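Local coordinates for NYN domain-containing protein (Vibrio parahaemolyticus, PDB 2QIP) that is of unknown function but may cleave RNA, as expected of its NYN family in the PIN clan, at residues Ile14-Gln19 and Lys52-Ile56; Thr24-Tyr29 and Val141-Thr145; Tyr35-Trp39 and Leu70-Phe75; Val77-Pro81 and Lys91-Asp95. All coordinates share one frame; numbering follows the deposited sequence. Where two conformers were deposited one is given.

In the fold
Contact 1 is buried near the centre of the chain and is held mainly by backbone hydrogen bonds between strands 10-17 and 46-55. Contact 3, partly buried, covers one side of that sheet: helices 35-42 and 61-73 meet there through aromatic and apolar groups, with no hydrogen bond between the segments, and their rings touch Ile-14 and Val-16 of contact 1. Contact 4 is a surface contact at the outer strand 76-79, which pairs with 46-55, and it relies on a lysine and a tryptophan. Contact 2, also partly buried, shares helix 18-29 with contact 1 and joins apolar packing to bridging waters. Contacts 2 and 4, whose centres are about 20 Å apart, both touch the second subunit.

Contact 1: Ile14-Gln19 and Lys52-Ile56; sequences ILVDVQ and KAYAI
The Tyr-54 ring turns an edge to the backbone of the neighbouring strand: Val-16 O lies in the ring plane, 3.4 Å from Tyr-54 CD2, while Leu-15 CD2 comes in at a slant, 3.8 Å from Tyr-54 CE2. Trp-94 meets the same ring edge-to-face from outside the two segments. These are adjacent inner strands of the parallel sheet of a PIN-like alpha/beta fold, running only 18° from parallel. The ladder alternates sides as parallel pairing requires: Lys-52 N bonds Ile-14 O, Val-16 N bonds Lys-52 O, and Tyr-54 N bonds Val-16 O at 2.8 Å. Because CG of Tyr-54 stands beside its own backbone N (chi1 -65°), the ring edge reaches the very carbonyl that this N-H holds. Its hydroxyl, alongside Leu-15 CD2, is hydrogen-bonded to Asp-101.

The other face carries Val-16 and Ala-53, with Tyr-35 of helix 35-42 against Val-16. Asp-17, at the N-cap of helix 18-29, has its OD2 bonded to Ser-116. Val-18, the first residue of that helix, brings CG2 3.8 Å from Ala-53 CB, and its N still reaches Tyr-54 O at 3.1 Å. A water bridges the two chains here, donating to Asp-17 OD1 and Tyr-54 O and accepting from Gln-19 N. The Gln-19 side chain crosses Ile-56 at about a right angle, CD 3.5 Å from Ile-56 CG1, and a second water links Gln-19 OE1 to Ile-56 N.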
loop_
_atom_site.group_PDB
_atom_site.type_symbol
_atom_site.label_atom_id
_atom_site.label_comp_id
_atom_site.label_asym_id
_atom_site.label_seq_id
_atom_site.Cartn_x
_atom_site.Cartn_y
_atom_site.Cartn_z
ATOM N N ILE A 14 8.548 -14.803 1.539
ATOM C CA ILE A 14 7.169 -15.106 1.154
ATOM C C ILE A 14 6.252 -14.131 1.889
ATOM O O ILE A 14 6.422 -13.919 3.090
ATOM C CB ILE A 14 6.784 -16.559 1.527
ATOM C CG1 ILE A 14 7.703 -17.574 0.839
ATOM C CG2 ILE A 14 5.309 -16.816 1.145
ATOM C CD1 ILE A 14 7.561 -18.980 1.362
ATOM N N LEU A 15 5.297 -13.547 1.158
ATOM C CA LEU A 15 4.258 -12.698 1.757
ATOM C C LEU A 15 2.917 -13.198 1.246
ATOM O O LEU A 15 2.683 -13.198 0.030
ATOM C CB LEU A 15 4.420 -11.228 1.372
ATOM C CG LEU A 15 5.671 -10.518 1.913
ATOM C CD1 LEU A 15 6.883 -10.701 0.979
ATOM C CD2 LEU A 15 5.355 -9.039 2.111
ATOM N N VAL A 16 2.065 -13.647 2.170
ATOM C CA VAL A 16 0.727 -14.135 1.809
ATOM C C VAL A 16 -0.371 -13.161 2.211
ATOM O O VAL A 16 -0.494 -12.804 3.375
ATOM C CB VAL A 16 0.425 -15.513 2.444
ATOM C CG1 VAL A 16 -0.911 -16.033 1.918
ATOM C CG2 VAL A 16 1.538 -16.513 2.128
ATOM N N ASP A 17 -1.166 -12.763 1.223
ATOM C CA ASP A 17 -2.330 -11.914 1.452
ATOM C C ASP A 17 -3.462 -12.908 1.788
ATOM O O ASP A 17 -4.191 -13.366 0.885
ATOM C CB ASP A 17 -2.572 -11.162 0.139
ATOM C CG ASP A 17 -3.686 -10.137 0.192
ATOM O OD1 ASP A 17 -4.398 -9.989 1.200
ATOM O OD2 ASP A 17 -3.840 -9.459 -0.854
ATOM N N VAL A 18 -3.579 -13.281 3.073
ATOM C CA VAL A 18 -4.483 -14.364 3.476
ATOM C C VAL A 18 -5.926 -14.068 3.084
ATOM O O VAL A 18 -6.619 -14.968 2.623
ATOM C CB VAL A 18 -4.364 -14.640 5.008
ATOM C CG1 VAL A 18 -5.468 -15.578 5.509
ATOM C CG2 VAL A 18 -2.968 -15.198 5.351
ATOM N N GLN A 19 -6.358 -12.817 3.222
ATOM C CA GLN A 19 -7.753 -12.479 2.861
ATOM C C GLN A 19 -8.003 -12.677 1.356
ATOM O O GLN A 19 -9.038 -13.218 0.955
ATOM C CB GLN A 19 -8.093 -11.037 3.265
ATOM C CG GLN A 19 -8.191 -10.818 4.772
ATOM C CD GLN A 19 -9.390 -11.533 5.410
ATOM O OE1 GLN A 19 -9.259 -12.645 5.928
ATOM N NE2 GLN A 19 -10.563 -10.889 5.372
ATOM N N LYS A 52 5.821 -14.511 5.875
ATOM C CA LYS A 52 4.785 -13.842 6.645
ATOM C C LYS A 52 3.427 -14.020 5.997
ATOM O O LYS A 52 3.298 -13.947 4.773
ATOM C CB LYS A 52 5.134 -12.351 6.807
ATOM C CG LYS A 52 6.234 -12.137 7.814
ATOM C CD LYS A 52 6.627 -10.686 7.992
ATOM C CE LYS A 52 7.727 -10.626 9.067
ATOM N NZ LYS A 52 8.299 -9.255 9.268
ATOM N N ALA A 53 2.425 -14.280 6.835
ATOM C CA ALA A 53 1.042 -14.454 6.410
ATOM C C ALA A 53 0.243 -13.323 7.026
ATOM O O ALA A 53 0.174 -13.204 8.255
ATOM C CB ALA A 53 0.494 -15.824 6.863
ATOM N N TYR A 54 -0.338 -12.477 6.177
ATOM C CA TYR A 54 -1.005 -11.250 6.618
ATOM C C TYR A 54 -2.493 -11.531 6.743
ATOM O O TYR A 54 -3.204 -11.711 5.738
ATOM C CB TYR A 54 -0.725 -10.139 5.591
ATOM C CG TYR A 54 0.747 -9.800 5.570
ATOM C CD1 TYR A 54 1.232 -8.745 6.327
ATOM C CD2 TYR A 54 1.660 -10.553 4.822
ATOM C CE1 TYR A 54 2.584 -8.427 6.355
ATOM C CE2 TYR A 54 3.033 -10.249 4.847
ATOM C CZ TYR A 54 3.482 -9.168 5.603
ATOM O OH TYR A 54 4.843 -8.855 5.654
ATOM N N ALA A 55 -2.966 -11.562 7.984
ATOM C CA ALA A 55 -4.321 -12.042 8.292
ATOM C C ALA A 55 -5.049 -11.043 9.182
ATOM O O ALA A 55 -4.488 -10.009 9.583
ATOM C CB ALA A 55 -4.224 -13.411 8.984
ATOM N N ILE A 56 -6.301 -11.373 9.508
ATOM C CA ILE A 56 -7.142 -10.524 10.350
ATOM C C ILE A 56 -7.288 -11.176 11.722
ATOM O O ILE A 56 -7.599 -12.363 11.825
ATOM C CB ILE A 56 -8.528 -10.301 9.691
ATOM C CG1 ILE A 56 -8.350 -9.720 8.272
ATOM C CG2 ILE A 56 -9.429 -9.404 10.556
ATOM C CD1 ILE A 56 -7.601 -8.360 8.208
HETATM O O HOH W 1 -4.861 -10.384 3.936
HETATM O O HOH W 2 -7.372 -13.406 7.748
#

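Contact 2: Thr24-Tyr29 and Val141-Thr145; sequences TCREAY and VPRLT
Val-141 pushes both its methyls into the side of helix 18-29, and here the packing is tight. Val-141 CG2 sits 3.4 Å from Thr-24 OG1, and Val-141 CG1 lies 3.6 Å from Ala-28 CB, a small side chain that lets the loop come close to the helix; Tyr-29 OH is 3.7 Å from the same CG1. Leu-144 lies beside it, CD1 3.5 Å from Thr-24 O and its methyls against the extended chain of Glu-27. Thr-24 OG1 stands between its backbone N and carbonyl carbon (chi1 58°), from where it can bond Asn-20 O inside its own helix and also accept from a water that in turn takes the Val-141 N-H. Thr-145 O accepts a hydrogen bond from Arg-86 NH1 of the second subunit, which also packs on Leu-144.

The margin, where Glu-27 and Arg-143 are exposed, is looser. Arg-143 brings the edge of its guanidinium to Tyr-29, NH1 lying 4.0 Å from Tyr-29 CE1 with the two planes 83° apart. A second water donates to Tyr-29 OH, which is also bonded to Ile-159 O, and accepts from Arg-143 N.

The loop joining strand 135-140 to helix 147-152 thus packs on helix 18-29, consistent with a PIN-like alpha/beta fold.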
loop_
_atom_site.group_PDB
_atom_site.type_symbol
_atom_site.label_atom_id
_atom_site.label_comp_id
_atom_site.label_asym_id
_atom_site.label_seq_id
_atom_site.Cartn_x
_atom_site.Cartn_y
_atom_site.Cartn_z
ATOM N N THR A 24 -10.662 -15.401 -2.952
ATOM C CA THR A 24 -10.546 -15.864 -4.333
ATOM C C THR A 24 -10.694 -17.376 -4.443
ATOM O O THR A 24 -11.300 -17.856 -5.403
ATOM C CB THR A 24 -9.226 -15.391 -5.028
ATOM O OG1 THR A 24 -8.093 -15.858 -4.271
ATOM C CG2 THR A 24 -9.203 -13.879 -5.144
ATOM N N CYS A 25 -10.165 -18.132 -3.479
ATOM C CA CYS A 25 -10.361 -19.582 -3.509
ATOM C C CYS A 25 -11.825 -19.952 -3.257
ATOM O O CYS A 25 -12.334 -20.874 -3.885
ATOM C CB CYS A 25 -9.443 -20.301 -2.521
ATOM S SG CYS A 25 -7.721 -20.399 -3.076
ATOM N N ARG A 26 -12.491 -19.228 -2.360
ATOM C CA ARG A 26 -13.934 -19.454 -2.131
ATOM C C ARG A 26 -14.755 -19.149 -3.390
ATOM O O ARG A 26 -15.653 -19.924 -3.761
ATOM C CB ARG A 26 -14.444 -18.636 -0.942
ATOM C CG ARG A 26 -13.918 -19.017 0.456
ATOM C CD ARG A 26 -13.829 -20.518 0.744
ATOM N NE ARG A 26 -15.127 -21.183 0.719
ATOM C CZ ARG A 26 -15.315 -22.483 0.934
ATOM N NH1 ARG A 26 -16.546 -22.982 0.876
ATOM N NH2 ARG A 26 -14.286 -23.284 1.207
ATOM N N GLU A 27 -14.467 -18.028 -4.039
ATOM C CA GLU A 27 -15.243 -17.612 -5.212
ATOM C C GLU A 27 -15.015 -18.521 -6.417
ATOM O O GLU A 27 -15.976 -18.918 -7.103
ATOM C CB GLU A 27 -14.953 -16.150 -5.579
ATOM C CG GLU A 27 -15.690 -15.649 -6.824
ATOM C CD GLU A 27 -15.440 -14.177 -7.123
ATOM O OE1 GLU A 27 -14.926 -13.454 -6.239
ATOM O OE2 GLU A 27 -15.773 -13.738 -8.248
ATOM N N ALA A 28 -13.759 -18.860 -6.685
ATOM C CA ALA A 28 -13.447 -19.669 -7.866
ATOM C C ALA A 28 -13.711 -21.157 -7.700
ATOM O O ALA A 28 -14.093 -21.825 -8.657
ATOM C CB ALA A 28 -12.002 -19.456 -8.260
ATOM N N TYR A 29 -13.464 -21.675 -6.497
ATOM C CA TYR A 29 -13.403 -23.110 -6.273
ATOM C C TYR A 29 -14.279 -23.622 -5.121
ATOM O O TYR A 29 -14.356 -24.832 -4.914
ATOM C CB TYR A 29 -11.957 -23.525 -5.993
ATOM C CG TYR A 29 -10.937 -23.036 -6.985
ATOM C CD1 TYR A 29 -11.041 -23.323 -8.350
ATOM C CD2 TYR A 29 -9.812 -22.314 -6.545
ATOM C CE1 TYR A 29 -10.066 -22.887 -9.261
ATOM C CE2 TYR A 29 -8.852 -21.874 -7.435
ATOM C CZ TYR A 29 -8.971 -22.163 -8.786
ATOM O OH TYR A 29 -8.006 -21.727 -9.668
ATOM N N VAL A 141 -5.071 -17.011 -7.951
ATOM C CA VAL A 141 -6.146 -17.753 -8.623
ATOM C C VAL A 141 -6.297 -17.117 -10.019
ATOM O O VAL A 141 -6.654 -15.947 -10.107
ATOM C CB VAL A 141 -7.448 -17.627 -7.832
ATOM C CG1 VAL A 141 -8.609 -18.211 -8.626
ATOM C CG2 VAL A 141 -7.298 -18.339 -6.498
ATOM N N PRO A 142 -5.974 -17.864 -11.100
ATOM C CA PRO A 142 -5.901 -17.194 -12.417
ATOM C C PRO A 142 -7.140 -16.400 -12.819
ATOM O O PRO A 142 -6.999 -15.263 -13.288
ATOM C CB PRO A 142 -5.629 -18.339 -13.388
ATOM C CG PRO A 142 -4.922 -19.343 -12.564
ATOM C CD PRO A 142 -5.602 -19.288 -11.200
ATOM N N ARG A 143 -8.330 -16.956 -12.598
ATOM C CA ARG A 143 -9.548 -16.291 -13.078
ATOM C C ARG A 143 -9.889 -15.024 -12.265
ATOM O O ARG A 143 -10.781 -14.259 -12.625
ATOM C CB ARG A 143 -10.722 -17.291 -13.192
ATOM C CG ARG A 143 -11.296 -17.765 -11.869
ATOM C CD ARG A 143 -12.358 -18.884 -12.030
ATOM N NE ARG A 143 -11.787 -20.239 -12.031
ATOM C CZ ARG A 143 -11.606 -20.988 -13.121
ATOM N NH1 ARG A 143 -11.091 -22.212 -13.018
ATOM N NH2 ARG A 143 -11.941 -20.522 -14.321
ATOM N N LEU A 144 -9.135 -14.773 -11.195
ATOM C CA LEU A 144 -9.382 -13.621 -10.325
ATOM C C LEU A 144 -8.135 -12.782 -10.091
ATOM O O LEU A 144 -8.161 -11.862 -9.274
ATOM C CB LEU A 144 -9.996 -14.075 -8.991
ATOM C CG LEU A 144 -11.402 -14.698 -9.136
ATOM C CD1 LEU A 144 -11.851 -15.366 -7.842
ATOM C CD2 LEU A 144 -12.427 -13.657 -9.596
ATOM N N THR A 145 -7.073 -13.096 -10.827
ATOM C CA THR A 145 -5.802 -12.371 -10.727
ATOM C C THR A 145 -5.656 -11.381 -11.867
ATOM O O THR A 145 -5.921 -11.699 -13.036
ATOM C CB THR A 145 -4.608 -13.338 -10.744
ATOM O OG1 THR A 145 -4.671 -14.158 -9.574
ATOM C CG2 THR A 145 -3.267 -12.604 -10.730
HETATM O O HOH W 3 -5.710 -15.272 -5.680
HETATM O O HOH W 4 -8.947 -19.782 -11.767
#

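Contact 3: Tyr35-Trp39 and Leu70-Phe75; sequences YNQFW and LRGVGF
Helix 35-42 meets the last turn of helix 61-73 most closely at Asn-36 and Val-73, whose CA atoms are 6.2 Å apart, and the second helix stops there in a Schellman motif. Phe-75 N bonds Leu-70 O, a weak bond runs from Gly-74 N to Arg-71 O, and Gly-74 takes a positive phi of 137°, a conformation suited to glycine. Leu-70 O also accepts from Gly-74 N, the two donors arriving from opposite faces of its plane.

Trp-39 packs flat against this helix end. With CG anti to the backbone N (chi1 -176°), its indole is laid over Val-73 O and Gly-74. Val-73 O stands 3.4 Å above the indole plane, and Gly-74 CA makes a CH-pi contact over the same ring system, 4.0 Å from the centroid of the six-membered ring; having no side chain, glycine lets the indole come this near. Trp-39 CB lies 3.4 Å from Val-73 CG1. The indole turns an edge to the face of Phe-75 in a T-shaped stack, centroids 5.1 Å apart and planes at 82°. Phe-38 meets Phe-75 edge to edge, Phe-38 CE2 lying 4.0 Å from Phe-75 CZ. Tyr-35 offers a face instead: Leu-70 CD2 sits over it, 3.5 Å from the ring centroid.

Phe-75, buried between the helices and strands 10-17 and 46-55, suits a site that can bury a whole ring. Helix 35-42, with 18-29, lies in the crossover from strand 10-17 to 46-55, and helix 61-73 in that from 46-55 to 76-79, as in Rossmann-like PIN folds.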
loop_
_atom_site.group_PDB
_atom_site.type_symbol
_atom_site.label_atom_id
_atom_site.label_comp_id
_atom_site.label_asym_id
_atom_site.label_seq_id
_atom_site.Cartn_x
_atom_site.Cartn_y
_atom_site.Cartn_z
ATOM N N TYR A 35 -2.114 -24.658 2.655
ATOM C CA TYR A 35 -0.891 -23.961 3.015
ATOM C C TYR A 35 0.297 -24.904 3.194
ATOM O O TYR A 35 1.447 -24.496 2.980
ATOM C CB TYR A 35 -1.101 -23.136 4.280
ATOM C CG TYR A 35 -1.842 -21.854 4.029
ATOM C CD1 TYR A 35 -1.143 -20.687 3.728
ATOM C CD2 TYR A 35 -3.233 -21.796 4.103
ATOM C CE1 TYR A 35 -1.823 -19.480 3.499
ATOM C CE2 TYR A 35 -3.920 -20.605 3.868
ATOM C CZ TYR A 35 -3.198 -19.456 3.570
ATOM O OH TYR A 35 -3.853 -18.273 3.344
ATOM N N ASN A 36 0.043 -26.153 3.590
ATOM C CA ASN A 36 1.145 -27.110 3.677
ATOM C C ASN A 36 1.719 -27.457 2.300
ATOM O O ASN A 36 2.933 -27.530 2.135
ATOM C CB ASN A 36 0.701 -28.391 4.368
ATOM C CG ASN A 36 0.715 -28.281 5.868
ATOM O OD1 ASN A 36 1.763 -28.107 6.478
ATOM N ND2 ASN A 36 -0.460 -28.418 6.473
ATOM N N GLN A 37 0.848 -27.651 1.317
ATOM C CA GLN A 37 1.308 -27.940 -0.046
ATOM C C GLN A 37 2.060 -26.737 -0.603
ATOM O O GLN A 37 3.104 -26.894 -1.228
ATOM C CB GLN A 37 0.118 -28.286 -0.965
ATOM C CG GLN A 37 0.523 -28.920 -2.306
ATOM C CD GLN A 37 1.135 -30.303 -2.116
ATOM O OE1 GLN A 37 1.035 -30.900 -1.030
ATOM N NE2 GLN A 37 1.746 -30.834 -3.168
ATOM N N PHE A 38 1.493 -25.547 -0.405
ATOM C CA PHE A 38 2.174 -24.345 -0.862
ATOM C C PHE A 38 3.573 -24.232 -0.235
ATOM O O PHE A 38 4.545 -23.986 -0.943
ATOM C CB PHE A 38 1.351 -23.079 -0.575
ATOM C CG PHE A 38 2.157 -21.821 -0.752
ATOM C CD1 PHE A 38 2.418 -21.332 -2.029
ATOM C CD2 PHE A 38 2.676 -21.162 0.349
ATOM C CE1 PHE A 38 3.193 -20.200 -2.212
ATOM C CE2 PHE A 38 3.477 -20.028 0.177
ATOM C CZ PHE A 38 3.734 -19.554 -1.107
ATOM N N TRP A 39 3.679 -24.364 1.094
ATOM C CA TRP A 39 5.007 -24.248 1.738
ATOM C C TRP A 39 5.964 -25.278 1.165
ATOM O O TRP A 39 7.123 -24.973 0.816
ATOM C CB TRP A 39 4.886 -24.440 3.254
ATOM C CG TRP A 39 6.170 -24.235 3.962
ATOM C CD1 TRP A 39 7.179 -25.149 4.123
ATOM C CD2 TRP A 39 6.614 -23.032 4.601
ATOM N NE1 TRP A 39 8.224 -24.583 4.812
ATOM C CE2 TRP A 39 7.900 -23.287 5.123
ATOM C CE3 TRP A 39 6.044 -21.765 4.788
ATOM C CZ2 TRP A 39 8.626 -22.316 5.817
ATOM C CZ3 TRP A 39 6.770 -20.804 5.478
ATOM C CH2 TRP A 39 8.046 -21.088 5.984
ATOM N N LEU A 70 -1.074 -22.033 10.630
ATOM C CA LEU A 70 -0.125 -21.288 9.794
ATOM C C LEU A 70 1.234 -21.127 10.448
ATOM O O LEU A 70 2.253 -21.230 9.777
ATOM C CB LEU A 70 -0.671 -19.918 9.448
ATOM C CG LEU A 70 -1.916 -19.868 8.573
ATOM C CD1 LEU A 70 -2.323 -18.425 8.323
ATOM C CD2 LEU A 70 -1.727 -20.629 7.255
ATOM N N ARG A 71 1.257 -20.834 11.748
ATOM C CA ARG A 71 2.532 -20.702 12.440
ATOM C C ARG A 71 3.297 -22.021 12.397
ATOM O O ARG A 71 4.510 -22.030 12.188
ATOM C CB ARG A 71 2.334 -20.222 13.882
ATOM C CG ARG A 71 1.711 -18.838 14.006
ATOM C CD ARG A 71 1.623 -18.347 15.462
ATOM N NE ARG A 71 0.800 -17.151 15.471
ATOM C CZ ARG A 71 -0.490 -17.143 15.782
ATOM N NH1 ARG A 71 -1.093 -18.256 16.208
ATOM N NH2 ARG A 71 -1.178 -16.019 15.689
ATOM N N GLY A 72 2.563 -23.122 12.554
ATOM C CA GLY A 72 3.134 -24.471 12.467
ATOM C C GLY A 72 3.746 -24.807 11.119
ATOM O O GLY A 72 4.749 -25.517 11.039
ATOM N N VAL A 73 3.123 -24.316 10.056
ATOM C CA VAL A 73 3.644 -24.499 8.697
ATOM C C VAL A 73 4.989 -23.795 8.551
ATOM O O VAL A 73 5.880 -24.265 7.822
ATOM C CB VAL A 73 2.638 -23.963 7.657
ATOM C CG1 VAL A 73 3.258 -23.972 6.252
ATOM C CG2 VAL A 73 1.366 -24.823 7.671
ATOM N N GLY A 74 5.130 -22.661 9.234
ATOM C CA GLY A 74 6.374 -21.906 9.206
ATOM C C GLY A 74 6.216 -20.402 9.070
ATOM O O GLY A 74 7.208 -19.680 9.080
ATOM N N PHE A 75 4.974 -19.924 8.937
ATOM C CA PHE A 75 4.758 -18.481 8.785
ATOM C C PHE A 75 4.832 -17.716 10.104
ATOM O O PHE A 75 4.352 -18.205 11.137
ATOM C CB PHE A 75 3.386 -18.206 8.175
ATOM C CG PHE A 75 3.242 -18.711 6.782
ATOM C CD1 PHE A 75 3.743 -17.971 5.710
ATOM C CD2 PHE A 75 2.597 -19.919 6.523
ATOM C CE1 PHE A 75 3.611 -18.430 4.410
ATOM C CE2 PHE A 75 2.455 -20.385 5.206
ATOM C CZ PHE A 75 2.979 -19.632 4.155
#

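Contact 4: Val77-Pro81 and Lys91-Asp95; sequences VMLKP and KGDWD. With EDO (1,2-ethanediol), chain B; EDO (1,2-ethanediol), chain F.
An Asx turn starts helix 95-105 where Lys-80 and Trp-94 pack together: Asp-93 OD1 accepts from Asp-95 N at 2.9 Å, and Trp-94 takes the N-cap position between them. Lys-80, following Leu-79, crosses to this turn with an almost fully extended chain, which carries NZ to two backbone carbonyls. Lys-80 NZ bonds Asp-93 O at 2.7 Å and Lys-91 O at 3.1 Å, lying above the plane of each carbonyl. A third partner, Asp-120 of the second subunit, forms a salt bridge with the same amine; a long flexible lysine suits a post that serves loop and dimer together.

Beside it the lysine backbone and chain pack on the indole. Lys-80 CA comes within 3.4 Å of Trp-94 CZ2, Lys-80 CB is 3.6 Å from Trp-94 NE1, and Lys-80 CG stands over one face of the indole, towards its rim. Met-78, present as selenomethionine, brings its backbone O 3.4 Å from Trp-94 CZ2. The indole N-H is bonded to Ala-55 O. At the exposed end an ethanediol, probably from the crystallisation liquor, donates to Pro-81 O.

Trp-94 reaches from Ala-55 to Met-78 and Lys-80, linking these neighbouring strands to the start of helix 95-105, with Leu-123 of the second subunit packed against Pro-81 and the indole.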
loop_
_atom_site.group_PDB
_atom_site.type_symbol
_atom_site.label_atom_id
_atom_site.label_comp_id
_atom_site.label_asym_id
_atom_site.label_seq_id
_atom_site.Cartn_x
_atom_site.Cartn_y
_atom_site.Cartn_z
ATOM N N VAL A 77 2.664 -15.052 11.569
ATOM C CA VAL A 77 1.341 -14.555 11.267
ATOM C C VAL A 77 1.265 -13.101 11.703
ATOM O O VAL A 77 1.499 -12.778 12.876
ATOM C CB VAL A 77 0.239 -15.418 11.913
ATOM C CG1 VAL A 77 -1.109 -14.735 11.798
ATOM C CG2 VAL A 77 0.204 -16.822 11.258
HETATM N N MSE A 78 0.978 -12.232 10.729
HETATM C CA MSE A 78 0.884 -10.800 10.961
HETATM C C MSE A 78 -0.589 -10.446 11.029
HETATM O O MSE A 78 -1.277 -10.470 10.014
HETATM C CB MSE A 78 1.553 -10.032 9.807
HETATM C CG MSE A 78 2.982 -10.485 9.510
HETATM SE SE MSE A 78 4.185 -10.067 10.968
HETATM C CE MSE A 78 4.134 -8.136 10.735
ATOM N N LEU A 79 -1.086 -10.127 12.225
ATOM C CA LEU A 79 -2.504 -9.766 12.375
ATOM C C LEU A 79 -2.658 -8.257 12.221
ATOM O O LEU A 79 -1.857 -7.481 12.758
ATOM C CB LEU A 79 -3.008 -10.211 13.745
ATOM C CG LEU A 79 -2.882 -11.723 13.966
ATOM C CD1 LEU A 79 -3.247 -12.192 15.427
ATOM C CD2 LEU A 79 -3.713 -12.498 12.920
ATOM N N LYS A 80 -3.681 -7.839 11.477
ATOM C CA LYS A 80 -3.829 -6.426 11.186
ATOM C C LYS A 80 -4.122 -5.624 12.458
ATOM O O LYS A 80 -5.012 -5.998 13.233
ATOM C CB LYS A 80 -4.907 -6.190 10.131
ATOM C CG LYS A 80 -4.848 -4.771 9.616
ATOM C CD LYS A 80 -5.759 -4.533 8.456
ATOM C CE LYS A 80 -5.531 -3.122 7.918
ATOM N NZ LYS A 80 -6.565 -2.776 6.930
ATOM N N PRO A 81 -3.362 -4.538 12.693
ATOM C CA PRO A 81 -3.714 -3.688 13.831
ATOM C C PRO A 81 -5.103 -3.094 13.664
ATOM O O PRO A 81 -5.526 -2.798 12.551
ATOM C CB PRO A 81 -2.679 -2.556 13.766
ATOM C CG PRO A 81 -1.562 -3.081 12.885
ATOM C CD PRO A 81 -2.173 -4.051 11.961
ATOM N N LYS A 91 -12.516 -2.632 5.891
ATOM C CA LYS A 91 -11.582 -2.754 7.027
ATOM C C LYS A 91 -10.444 -3.765 6.807
ATOM O O LYS A 91 -9.440 -3.747 7.524
ATOM C CB LYS A 91 -12.331 -3.153 8.303
ATOM C CG LYS A 91 -13.440 -2.206 8.745
ATOM C CD LYS A 91 -14.007 -2.672 10.087
ATOM C CE LYS A 91 -15.355 -2.031 10.409
ATOM N NZ LYS A 91 -15.248 -0.580 10.735
ATOM N N GLY A 92 -10.597 -4.647 5.825
ATOM C CA GLY A 92 -9.724 -5.807 5.726
ATOM C C GLY A 92 -8.432 -5.687 4.935
ATOM O O GLY A 92 -7.700 -6.686 4.820
ATOM N N ASP A 93 -8.119 -4.513 4.379
ATOM C CA ASP A 93 -6.982 -4.510 3.440
ATOM C C ASP A 93 -5.535 -4.306 3.934
ATOM O O ASP A 93 -5.185 -3.346 4.628
ATOM C CB ASP A 93 -7.367 -4.266 1.958
ATOM C CG ASP A 93 -6.580 -3.188 1.254
ATOM O OD1 ASP A 93 -5.424 -2.873 1.582
ATOM O OD2 ASP A 93 -7.167 -2.660 0.277
ATOM N N TRP A 94 -4.709 -5.263 3.556
ATOM C CA TRP A 94 -3.322 -5.324 4.000
ATOM C C TRP A 94 -2.345 -4.742 2.964
ATOM O O TRP A 94 -1.139 -4.940 3.073
ATOM C CB TRP A 94 -2.939 -6.779 4.289
ATOM C CG TRP A 94 -2.829 -7.177 5.732
ATOM C CD1 TRP A 94 -3.594 -8.115 6.391
ATOM C CD2 TRP A 94 -1.861 -6.714 6.677
ATOM N NE1 TRP A 94 -3.174 -8.234 7.689
ATOM C CE2 TRP A 94 -2.103 -7.397 7.895
ATOM C CE3 TRP A 94 -0.807 -5.781 6.620
ATOM C CZ2 TRP A 94 -1.309 -7.195 9.031
ATOM C CZ3 TRP A 94 -0.029 -5.576 7.749
ATOM C CH2 TRP A 94 -0.290 -6.272 8.949
ATOM N N ASP A 95 -2.837 -4.024 1.962
ATOM C CA ASP A 95 -1.936 -3.560 0.907
ATOM C C ASP A 95 -0.813 -2.661 1.408
ATOM O O ASP A 95 0.321 -2.778 0.946
ATOM C CB ASP A 95 -2.690 -2.884 -0.242
ATOM C CG ASP A 95 -3.588 -3.856 -1.016
ATOM O OD1 ASP A 95 -3.769 -5.018 -0.588
ATOM O OD2 ASP A 95 -4.109 -3.431 -2.084
HETATM C C1 EDO B . -9.882 -3.513 11.822
HETATM O O1 EDO B . -9.802 -2.599 12.935
HETATM C C2 EDO B . -8.497 -4.049 11.499
HETATM O O2 EDO B . -7.739 -2.917 11.084
HETATM C C1 EDO F . -14.540 2.212 14.263
HETATM O O1 EDO F . -14.190 1.655 12.998
HETATM C C2 EDO F . -14.565 1.077 15.270
HETATM O O2 EDO F . -14.030 1.549 16.509
#